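Local coordinates for protein FAD-binding oxidoreductase (Gulosibacter chungangensis, PDB 7PBG) that oxidises 4-ethylphenol and related 4-alkylphenols with a covalently bound FAD cofactor, dehydrogenating the alkyl chain to give products such as 4-vinylphenol, at residues A[19-24]-A[74-79]; A[51-56]-A[478-483]; A[192-197]-A[203-208]; A[316-321]-A[411-416]. One frame throughout, in Å; residues are numbered along the deposited sequence.

Contact 1 of 4, residues A[19-24]-A[74-79]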
# COMPACT_ATOMS: atom_id res chain seq x y z
N ILE A 19 22.36 -13.84 -29.05
CA ILE A 19 21.61 -13.06 -30.08
C ILE A 19 20.98 -14.03 -31.08
O ILE A 19 19.79 -13.85 -31.45
CB ILE A 19 22.50 -12.00 -30.77
CG1 ILE A 19 22.93 -10.89 -29.81
CG2 ILE A 19 21.82 -11.43 -32.01
CD1 ILE A 19 21.81 -9.96 -29.32
N SER A 20 21.71 -15.05 -31.52
CA SER A 20 21.18 -16.07 -32.45
C SER A 20 20.00 -16.82 -31.80
O SER A 20 18.97 -17.06 -32.51
CB SER A 20 22.30 -16.99 -32.90
OG SER A 20 21.76 -18.11 -33.54
N GLU A 21 20.04 -17.11 -30.49
CA GLU A 21 18.94 -17.80 -29.76
C GLU A 21 17.73 -16.85 -29.60
O GLU A 21 16.60 -17.28 -29.88
CB GLU A 21 19.42 -18.33 -28.41
CG GLU A 21 20.40 -19.51 -28.55
CD GLU A 21 20.49 -20.41 -27.33
OE1 GLU A 21 19.43 -20.70 -26.71
OE2 GLU A 21 21.60 -20.89 -27.05
N PHE A 22 17.95 -15.60 -29.20
CA PHE A 22 16.86 -14.58 -29.15
C PHE A 22 16.21 -14.48 -30.53
O PHE A 22 14.96 -14.54 -30.65
CB PHE A 22 17.42 -13.22 -28.75
CG PHE A 22 18.00 -13.12 -27.37
CD1 PHE A 22 17.39 -13.70 -26.28
CD2 PHE A 22 19.12 -12.35 -27.13
CE1 PHE A 22 17.91 -13.54 -25.00
CE2 PHE A 22 19.64 -12.19 -25.86
CZ PHE A 22 19.03 -12.79 -24.80
N SER A 23 17.01 -14.33 -31.59
CA SER A 23 16.48 -14.21 -32.98
C SER A 23 15.64 -15.45 -33.33
O SER A 23 14.52 -15.27 -33.86
CB SER A 23 17.60 -14.01 -33.97
OG SER A 23 18.37 -12.88 -33.60
N GLU A 24 16.17 -16.66 -33.09
CA GLU A 24 15.49 -17.92 -33.49
C GLU A 24 14.13 -18.00 -32.77
O GLU A 24 13.15 -18.37 -33.44
CB GLU A 24 16.34 -19.17 -33.22
N ALA A 74 18.85 -15.53 -21.34
CA ALA A 74 19.75 -14.61 -20.60
C ALA A 74 20.44 -15.34 -19.45
O ALA A 74 21.65 -15.14 -19.23
CB ALA A 74 18.98 -13.40 -20.10
N ASN A 75 19.71 -16.19 -18.74
CA ASN A 75 20.28 -16.99 -17.62
C ASN A 75 21.35 -17.95 -18.18
O ASN A 75 22.39 -18.05 -17.57
CB ASN A 75 19.19 -17.78 -16.89
CG ASN A 75 18.52 -16.97 -15.80
OD1 ASN A 75 19.03 -16.85 -14.68
ND2 ASN A 75 17.37 -16.40 -16.13
N LYS A 76 21.08 -18.59 -19.30
CA LYS A 76 22.02 -19.62 -19.85
C LYS A 76 23.35 -18.91 -20.17
O LYS A 76 24.41 -19.45 -19.85
CB LYS A 76 21.41 -20.31 -21.07
CG LYS A 76 22.32 -21.31 -21.77
CD LYS A 76 21.65 -21.95 -22.96
CE LYS A 76 22.63 -22.44 -24.00
NZ LYS A 76 21.93 -22.78 -25.26
N TYR A 77 23.30 -17.69 -20.70
CA TYR A 77 24.53 -16.99 -21.17
C TYR A 77 25.09 -16.03 -20.12
O TYR A 77 26.13 -15.48 -20.40
CB TYR A 77 24.26 -16.24 -22.47
CG TYR A 77 24.13 -17.18 -23.62
CD1 TYR A 77 25.26 -17.69 -24.23
CD2 TYR A 77 22.90 -17.61 -24.09
CE1 TYR A 77 25.18 -18.62 -25.26
CE2 TYR A 77 22.79 -18.54 -25.10
CZ TYR A 77 23.94 -19.03 -25.72
OH TYR A 77 23.82 -19.93 -26.75
N GLY A 78 24.36 -15.74 -19.04
CA GLY A 78 24.82 -14.76 -18.03
C GLY A 78 24.80 -13.33 -18.57
O GLY A 78 25.68 -12.55 -18.21
N ILE A 79 23.82 -13.01 -19.41
CA ILE A 79 23.67 -11.68 -20.04
C ILE A 79 22.66 -10.87 -19.25
O ILE A 79 21.53 -11.34 -19.10
CB ILE A 79 23.32 -11.84 -21.52
CG1 ILE A 79 24.52 -12.40 -22.30
CG2 ILE A 79 22.81 -10.51 -22.06
CD1 ILE A 79 24.22 -12.73 -23.73
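E21 on helix 12-26 meets K76 and Y77 at the C-terminal end of helix 64-77, a helix-to-helix contact on the flank of the FAD-binding domain. A single carboxylate oxygen carries the polar part. E21 OE2 accepts a salt-bridge hydrogen bond from K76 NZ at 2.6 Å, using the lone pair on the side of its other oxygen, and a second hydrogen bond from Y77 OH. That second bond is modelled very short, 2.4 Å from OH to OE2, and its exact length is doubtful. The carboxylate lies at the rim of the phenol ring, with CD in the ring plane, but is turned almost perpendicular to it, the two planes being 79° apart. K76 arrives on an extended chain whose CG stands opposite the backbone N (chi1 176°). The K76 side chain crosses that of E21 at about a right angle, with NZ at OE2, while K76 CG itself lies over one face of the Y77 ring. Two donors from consecutive residues thus converge on one oxygen, and the nearby ammonium probably stabilises its negative charge. Deeper in, the F22 ring reaches the start of the 74-79 segment, CE1 coming 4.3 Å from A74 N, and it also packs on I70 and I73. Helix 64-77 ends in a Schellman motif with G78, of positive phi, as the C-prime residue; its defining long bond runs from I79 N to A74 O, 3.0 Å.

Contact 2 of 4, residues A[51-56]-A[478-483]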
# COMPACT_ATOMS: atom_id res chain seq x y z
N ASP A 51 30.78 5.22 -22.61
CA ASP A 51 29.93 4.03 -22.84
C ASP A 51 29.19 3.64 -21.54
O ASP A 51 28.53 2.59 -21.59
CB ASP A 51 30.76 2.92 -23.47
CG ASP A 51 30.82 3.08 -24.98
OD1 ASP A 51 30.15 4.00 -25.51
OD2 ASP A 51 31.51 2.27 -25.61
N GLU A 52 29.23 4.47 -20.49
CA GLU A 52 28.39 4.26 -19.28
C GLU A 52 26.92 4.19 -19.67
O GLU A 52 26.48 5.05 -20.50
CB GLU A 52 28.59 5.38 -18.25
CG GLU A 52 30.04 5.60 -17.89
CD GLU A 52 30.72 6.75 -18.63
OE1 GLU A 52 30.39 7.04 -19.81
OE2 GLU A 52 31.57 7.38 -18.00
N PHE A 53 26.21 3.16 -19.18
CA PHE A 53 24.73 3.07 -19.28
C PHE A 53 24.35 2.88 -20.75
O PHE A 53 23.23 3.20 -21.11
CB PHE A 53 24.06 4.31 -18.69
CG PHE A 53 24.59 4.70 -17.32
CD1 PHE A 53 24.52 3.80 -16.27
CD2 PHE A 53 25.20 5.92 -17.10
CE1 PHE A 53 25.03 4.13 -15.02
CE2 PHE A 53 25.74 6.24 -15.86
CZ PHE A 53 25.68 5.33 -14.83
N LYS A 54 25.24 2.35 -21.58
CA LYS A 54 24.89 2.11 -23.02
C LYS A 54 24.57 0.63 -23.22
O LYS A 54 25.49 -0.22 -23.11
CB LYS A 54 25.99 2.62 -23.97
CG LYS A 54 26.32 4.10 -23.82
CD LYS A 54 25.54 5.00 -24.66
CE LYS A 54 25.94 6.46 -24.47
NZ LYS A 54 27.14 6.81 -25.27
N GLY A 55 23.32 0.33 -23.63
CA GLY A 55 22.92 -1.06 -23.88
C GLY A 55 23.55 -1.60 -25.16
O GLY A 55 24.02 -0.78 -26.01
N SER A 56 23.55 -2.92 -25.32
CA SER A 56 24.21 -3.66 -26.42
C SER A 56 23.22 -3.94 -27.53
O SER A 56 23.64 -4.15 -28.69
CB SER A 56 24.77 -4.95 -25.95
OG SER A 56 23.77 -5.73 -25.28
N ALA A 478 15.91 7.97 -8.06
CA ALA A 478 17.17 8.58 -8.52
C ALA A 478 17.64 7.98 -9.84
O ALA A 478 17.47 6.78 -10.08
CB ALA A 478 18.19 8.41 -7.43
N HIS A 479 18.33 8.81 -10.61
CA HIS A 479 19.04 8.42 -11.84
C HIS A 479 19.98 7.24 -11.56
O HIS A 479 20.61 7.17 -10.45
CB HIS A 479 19.77 9.64 -12.40
CG HIS A 479 20.26 9.49 -13.79
ND1 HIS A 479 21.35 8.69 -14.15
CD2 HIS A 479 19.82 10.06 -14.94
CE1 HIS A 479 21.55 8.79 -15.48
NE2 HIS A 479 20.65 9.67 -15.98
N ASN A 480 20.09 6.36 -12.54
CA ASN A 480 21.11 5.28 -12.59
C ASN A 480 22.44 5.75 -11.97
O ASN A 480 23.00 5.02 -11.12
CB ASN A 480 21.44 4.84 -14.01
CG ASN A 480 20.26 4.26 -14.76
OD1 ASN A 480 19.18 4.06 -14.18
ND2 ASN A 480 20.48 3.94 -16.03
N VAL A 481 22.97 6.90 -12.38
CA VAL A 481 24.36 7.28 -11.99
C VAL A 481 24.41 7.62 -10.51
O VAL A 481 25.49 7.62 -9.93
CB VAL A 481 24.87 8.42 -12.88
CG1 VAL A 481 24.18 9.75 -12.56
CG2 VAL A 481 26.38 8.54 -12.81
N LEU A 482 23.27 7.97 -9.90
CA LEU A 482 23.17 8.38 -8.47
C LEU A 482 22.84 7.21 -7.54
O LEU A 482 22.87 7.42 -6.29
CB LEU A 482 22.07 9.43 -8.31
CG LEU A 482 22.24 10.73 -9.06
CD1 LEU A 482 21.00 11.63 -8.86
CD2 LEU A 482 23.55 11.45 -8.70
N ALA A 483 22.49 6.05 -8.09
CA ALA A 483 21.88 4.93 -7.32
C ALA A 483 22.77 4.55 -6.13
O ALA A 483 22.31 4.44 -5.03
CB ALA A 483 21.67 3.75 -8.22
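F53, which reaches N480 and V481, occupies the third position of a type II beta turn from D51 to K54, where its positive phi (67°) gives the left-handed backbone conformation and K54 N bonds D51 O at 3.3 Å. The turn lies in the loop before strand 57-59; the opposing 478-483 segment leads into helix 483-489, in the C-terminal FAD-linked oxidase domain. The contact is apolar and works through one ring. With CG of F53 pointing away from its carbonyl carbon (chi1 -48°), the ring extends into the other loop. N480 CB sits over one ring face in a CH-pi contact, 4.2 Å from the centroid and 28° off the normal. V481 meets the far end of the ring with its CA and CB, CB 3.7 Å from F53 CZ, with CG2 alongside. A serine in place of F53 would probably leave a gap against N480 CB and V481 CB and cost the CH-pi contact. The polar end of N480 is held separately, ND2 donating to S96 O, and the nearest atoms of the N480 side chain and the bound FAD are about 6 Å apart, so the ring packs against a residue close to the cofactor. H479 NE2 is bonded to D43 OD2, and on the other side of the imidazole V481 N lies in the ring plane and donates to H479 ND1 at 3.0 Å in an almost straight bond.

Contact 3 of 4, residues A[192-197]-A[203-208]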
# COMPACT_ATOMS: atom_id res chain seq x y z
N LEU A 192 4.53 -15.25 -12.44
CA LEU A 192 3.88 -15.04 -11.13
C LEU A 192 2.70 -14.09 -11.36
O LEU A 192 2.86 -13.08 -12.06
CB LEU A 192 4.89 -14.39 -10.19
CG LEU A 192 4.30 -13.71 -8.95
CD1 LEU A 192 3.87 -14.79 -7.98
CD2 LEU A 192 5.34 -12.80 -8.27
N ARG A 193 1.55 -14.40 -10.79
CA ARG A 193 0.41 -13.47 -10.71
C ARG A 193 0.22 -13.11 -9.24
O ARG A 193 0.00 -14.04 -8.39
CB ARG A 193 -0.81 -14.09 -11.38
CG ARG A 193 -0.68 -14.18 -12.89
CD ARG A 193 -1.92 -14.70 -13.52
NE ARG A 193 -1.89 -14.48 -14.97
CZ ARG A 193 -2.93 -14.59 -15.78
NH1 ARG A 193 -4.12 -14.95 -15.32
NH2 ARG A 193 -2.76 -14.29 -17.06
N THR A 194 0.30 -11.82 -8.94
CA THR A 194 0.32 -11.33 -7.54
C THR A 194 -1.10 -11.39 -7.00
O THR A 194 -2.09 -11.36 -7.80
CB THR A 194 0.92 -9.93 -7.40
OG1 THR A 194 0.08 -9.04 -8.15
CG2 THR A 194 2.34 -9.91 -7.88
N GLY A 195 -1.21 -11.51 -5.72
CA GLY A 195 -2.49 -11.34 -5.00
C GLY A 195 -3.49 -12.39 -5.42
O GLY A 195 -3.16 -13.60 -5.51
N MET A 196 -4.73 -11.96 -5.70
CA MET A 196 -5.82 -12.88 -6.05
C MET A 196 -5.65 -13.46 -7.48
O MET A 196 -6.32 -14.44 -7.79
CB MET A 196 -7.16 -12.16 -5.88
CG MET A 196 -7.38 -11.72 -4.48
SD MET A 196 -7.33 -13.12 -3.29
CE MET A 196 -8.40 -14.28 -4.09
N GLY A 197 -4.67 -12.97 -8.26
CA GLY A 197 -4.35 -13.59 -9.57
C GLY A 197 -3.71 -14.96 -9.40
O GLY A 197 -3.75 -15.75 -10.35
N GLU A 203 -12.13 -13.28 -9.69
CA GLU A 203 -12.41 -12.02 -10.37
C GLU A 203 -11.81 -10.84 -9.59
O GLU A 203 -12.11 -9.68 -9.94
CB GLU A 203 -13.93 -11.91 -10.56
CG GLU A 203 -14.51 -12.91 -11.57
CD GLU A 203 -16.03 -12.88 -11.75
OE1 GLU A 203 -16.73 -12.71 -10.74
OE2 GLU A 203 -16.53 -13.09 -12.91
N ALA A 204 -11.08 -11.09 -8.50
CA ALA A 204 -10.62 -10.01 -7.58
C ALA A 204 -9.13 -9.66 -7.78
O ALA A 204 -8.60 -8.85 -7.01
CB ALA A 204 -10.88 -10.48 -6.16
N TRP A 205 -8.49 -10.18 -8.84
CA TRP A 205 -7.06 -9.89 -9.12
C TRP A 205 -6.81 -8.37 -9.08
O TRP A 205 -5.85 -7.93 -8.44
CB TRP A 205 -6.68 -10.44 -10.47
CG TRP A 205 -5.21 -10.46 -10.76
CD1 TRP A 205 -4.17 -10.29 -9.89
CD2 TRP A 205 -4.62 -10.76 -12.03
NE1 TRP A 205 -2.98 -10.49 -10.52
CE2 TRP A 205 -3.22 -10.71 -11.85
CE3 TRP A 205 -5.13 -11.09 -13.30
CZ2 TRP A 205 -2.34 -10.99 -12.89
CZ3 TRP A 205 -4.26 -11.39 -14.32
CH2 TRP A 205 -2.88 -11.26 -14.13
N HIS A 206 -7.68 -7.56 -9.68
CA HIS A 206 -7.47 -6.09 -9.74
C HIS A 206 -8.34 -5.34 -8.74
O HIS A 206 -8.40 -4.12 -8.83
CB HIS A 206 -7.69 -5.60 -11.21
CG HIS A 206 -6.94 -6.47 -12.18
ND1 HIS A 206 -5.56 -6.59 -12.12
CD2 HIS A 206 -7.36 -7.26 -13.20
CE1 HIS A 206 -5.16 -7.45 -13.06
NE2 HIS A 206 -6.23 -7.85 -13.77
N LEU A 207 -9.00 -6.05 -7.81
CA LEU A 207 -9.89 -5.44 -6.81
C LEU A 207 -9.23 -5.41 -5.44
O LEU A 207 -9.38 -4.42 -4.76
CB LEU A 207 -11.20 -6.22 -6.70
CG LEU A 207 -11.90 -6.51 -8.01
CD1 LEU A 207 -13.14 -7.33 -7.77
CD2 LEU A 207 -12.24 -5.20 -8.71
N TYR A 208 -8.56 -6.47 -5.05
CA TYR A 208 -8.11 -6.63 -3.65
C TYR A 208 -6.62 -6.97 -3.68
O TYR A 208 -6.26 -8.03 -4.14
CB TYR A 208 -8.92 -7.71 -2.95
CG TYR A 208 -8.44 -7.96 -1.55
CD1 TYR A 208 -8.60 -7.00 -0.58
CD2 TYR A 208 -7.76 -9.12 -1.23
CE1 TYR A 208 -8.14 -7.21 0.72
CE2 TYR A 208 -7.30 -9.34 0.07
CZ TYR A 208 -7.50 -8.39 1.04
OH TYR A 208 -7.01 -8.58 2.33
O HOH W 1 -4.93 -9.09 -6.16
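W205 packs against R193, M196 and G197 where the chain leaves strand 191-193, an edge of the antiparallel sheet in the FAD-binding domain, and curls back on itself at the interface with the second subunit. The ring contacts come first. G197 CA lies over the five-membered ring of W205 in a close CH-pi contact, 3.4 Å from its centroid and 14° off the normal, an approach made possible by the lack of a side chain at G197. H206 CE1 lies on the opposite face, which sandwiches the indole. The indole reaches this slot because W205 CG is trans to the backbone N (chi1 -168°). R193, its chain extended from CG to NE, crosses the benzo end of the ring at about a right angle, and W205 CH2 lies over one face of the guanidinium, 3.5 Å from NE, the two planes 27° apart. Y208 meets H439 of the second subunit edge-to-face. The charge of R193 is answered by E183, through a salt bridge from NH2. Apolar packing is supplied by M196, whose bent chain places CG 4.1 Å from A204 CB and at the edge of the Y208 ring. Polar links then fasten the backbone. Q497 NE2 of the second subunit donates to both R193 O and G195 O. Between the two segments, a single water knits three backbone groups together, accepting from M196 N at 2.9 Å and donating to W205 O at 2.7 Å and Y208 O at 2.6 Å.

Contact 4 of 4, residues A[316-321]-A[411-416]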
# COMPACT_ATOMS: atom_id res chain seq x y z
N GLY A 316 3.04 34.63 -9.84
CA GLY A 316 3.70 34.96 -8.56
C GLY A 316 5.07 34.36 -8.55
O GLY A 316 5.35 33.51 -9.39
N HIS A 317 5.90 34.71 -7.56
CA HIS A 317 7.17 33.99 -7.35
C HIS A 317 6.89 32.52 -6.97
O HIS A 317 7.77 31.68 -7.23
CB HIS A 317 7.96 34.71 -6.27
CG HIS A 317 8.68 35.89 -6.81
ND1 HIS A 317 9.80 35.77 -7.61
CD2 HIS A 317 8.42 37.22 -6.74
CE1 HIS A 317 10.20 36.97 -7.98
NE2 HIS A 317 9.37 37.88 -7.47
N TRP A 318 5.76 32.26 -6.29
CA TRP A 318 5.22 30.92 -5.96
C TRP A 318 3.80 30.90 -6.50
O TRP A 318 3.08 31.92 -6.36
CB TRP A 318 5.26 30.62 -4.46
CG TRP A 318 6.67 30.52 -3.97
CD1 TRP A 318 7.36 31.44 -3.25
CD2 TRP A 318 7.58 29.43 -4.22
NE1 TRP A 318 8.64 31.00 -3.04
CE2 TRP A 318 8.80 29.77 -3.60
CE3 TRP A 318 7.45 28.20 -4.86
CZ2 TRP A 318 9.90 28.91 -3.63
CZ3 TRP A 318 8.53 27.35 -4.91
CH2 TRP A 318 9.74 27.71 -4.28
N ILE A 319 3.44 29.78 -7.10
CA ILE A 319 2.06 29.52 -7.54
C ILE A 319 1.63 28.19 -6.93
O ILE A 319 2.35 27.17 -7.07
CB ILE A 319 1.98 29.50 -9.08
CG1 ILE A 319 2.72 30.66 -9.75
CG2 ILE A 319 0.54 29.39 -9.50
CD1 ILE A 319 4.15 30.38 -10.10
N VAL A 320 0.48 28.20 -6.30
CA VAL A 320 -0.25 26.98 -5.87
C VAL A 320 -1.27 26.65 -6.94
O VAL A 320 -2.03 27.52 -7.29
CB VAL A 320 -0.89 27.14 -4.49
CG1 VAL A 320 -1.76 25.95 -4.12
CG2 VAL A 320 0.19 27.41 -3.44
N TYR A 321 -1.25 25.41 -7.41
CA TYR A 321 -2.33 24.86 -8.24
C TYR A 321 -3.00 23.71 -7.50
O TYR A 321 -2.30 22.82 -7.00
CB TYR A 321 -1.77 24.36 -9.57
CG TYR A 321 -1.23 25.45 -10.45
CD1 TYR A 321 -2.08 26.27 -11.18
CD2 TYR A 321 0.13 25.66 -10.57
CE1 TYR A 321 -1.58 27.25 -12.02
CE2 TYR A 321 0.63 26.68 -11.35
CZ TYR A 321 -0.22 27.45 -12.11
OH TYR A 321 0.33 28.42 -12.89
N LYS A 411 14.48 26.88 3.62
CA LYS A 411 15.95 26.67 3.73
C LYS A 411 16.39 25.79 2.57
O LYS A 411 17.43 26.12 1.94
CB LYS A 411 16.39 26.07 5.07
N GLN A 412 15.68 24.71 2.29
CA GLN A 412 15.96 23.86 1.12
C GLN A 412 15.97 24.71 -0.15
O GLN A 412 16.91 24.59 -0.94
CB GLN A 412 14.92 22.77 0.96
CG GLN A 412 15.15 21.63 1.92
CD GLN A 412 14.61 20.36 1.31
OE1 GLN A 412 15.22 19.76 0.42
NE2 GLN A 412 13.45 19.97 1.79
N TYR A 413 14.96 25.56 -0.34
CA TYR A 413 14.91 26.45 -1.53
C TYR A 413 16.16 27.32 -1.60
O TYR A 413 16.81 27.35 -2.66
CB TYR A 413 13.69 27.37 -1.52
CG TYR A 413 13.52 28.19 -2.77
CD1 TYR A 413 13.31 27.55 -3.97
CD2 TYR A 413 13.57 29.58 -2.80
CE1 TYR A 413 13.10 28.24 -5.16
CE2 TYR A 413 13.38 30.28 -3.99
CZ TYR A 413 13.11 29.61 -5.18
OH TYR A 413 12.84 30.23 -6.40
N GLU A 414 16.45 28.07 -0.53
CA GLU A 414 17.60 29.02 -0.50
C GLU A 414 18.90 28.25 -0.75
O GLU A 414 19.70 28.70 -1.54
CB GLU A 414 17.64 29.83 0.80
CG GLU A 414 16.55 30.89 0.84
CD GLU A 414 16.59 31.91 -0.30
OE1 GLU A 414 15.49 32.42 -0.71
OE2 GLU A 414 17.71 32.21 -0.78
N ASP A 415 19.10 27.13 -0.08
CA ASP A 415 20.33 26.32 -0.24
C ASP A 415 20.42 25.84 -1.70
O ASP A 415 21.55 25.80 -2.23
CB ASP A 415 20.35 25.12 0.69
CG ASP A 415 20.61 25.46 2.16
OD1 ASP A 415 20.98 26.60 2.44
OD2 ASP A 415 20.45 24.58 3.00
N THR A 416 19.32 25.37 -2.28
CA THR A 416 19.36 24.78 -3.64
C THR A 416 19.59 25.91 -4.66
O THR A 416 20.28 25.68 -5.62
CB THR A 416 18.14 23.90 -3.91
OG1 THR A 416 18.05 22.89 -2.92
CG2 THR A 416 18.14 23.21 -5.26
O HOH W 2 10.38 31.59 -6.07
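The indole of W318 sets an edge over the middle of the Y413 ring, and this one aromatic pair makes essentially the whole direct contact between backbones whose nearest CA atoms are 11.6 Å apart. It is a T-shaped (edge-to-face) stack: CZ2 of W318 stands 3.4 Å above the centre of the phenol ring, CH2 comes 3.5 Å from Y413 CE1, and the planes are inclined at 63°. Both side chains have to reach far. Y413 does so with its CG turned directly away from the backbone N (chi1 -174°), which carries the ring off the helix. The polar ends are tied down separately, W318 NE1 donating to E252 O and Y413 OH bonding N280 ND2. A water bridges H317 O, to which it donates (2.9 Å), and Y413 OH (2.8 Å); it lies over one face of the W318 ring. A leucine in place of Y413 would probably leave the indole edge without its aromatic face, and the bridging water and N280 without their hydroxyl partner. The strand is irregular where this happens: H317 and W318 both face F249 in a classic beta bulge. Strand 318-326 lies between strands 241-249 and 277-280 of the large antiparallel sheet. Helix 406-422 packs against that sheet through Y413, whose ring also meets Y427 of strand 426-433, and L255 of helix 255-266 touches both W318 and Y413.

Contacts 1 and 3 lie in the FAD-binding part of the chain and contact 4 in the large antiparallel sheet of the other half, with contact 2 near the cofactor, between contacts 1 and 4. Along the sequence contacts 1 and 2 interlock, since 51-56 falls between 19-24 and 74-79; contacts 3 and 4 then follow in series, both before 478-483. Contacts 1 and 2 have centres 22 Å apart and do not touch. Contacts 1 and 4 lie on opposite sides of the chain's centre, their centres about 50 Å apart. Contact 2 thus joins the beginning of the chain to its C-terminal region beside FAD. Contact 3, at the dimer interface, and contact 2, centres about 33 Å apart, both touch the second subunit.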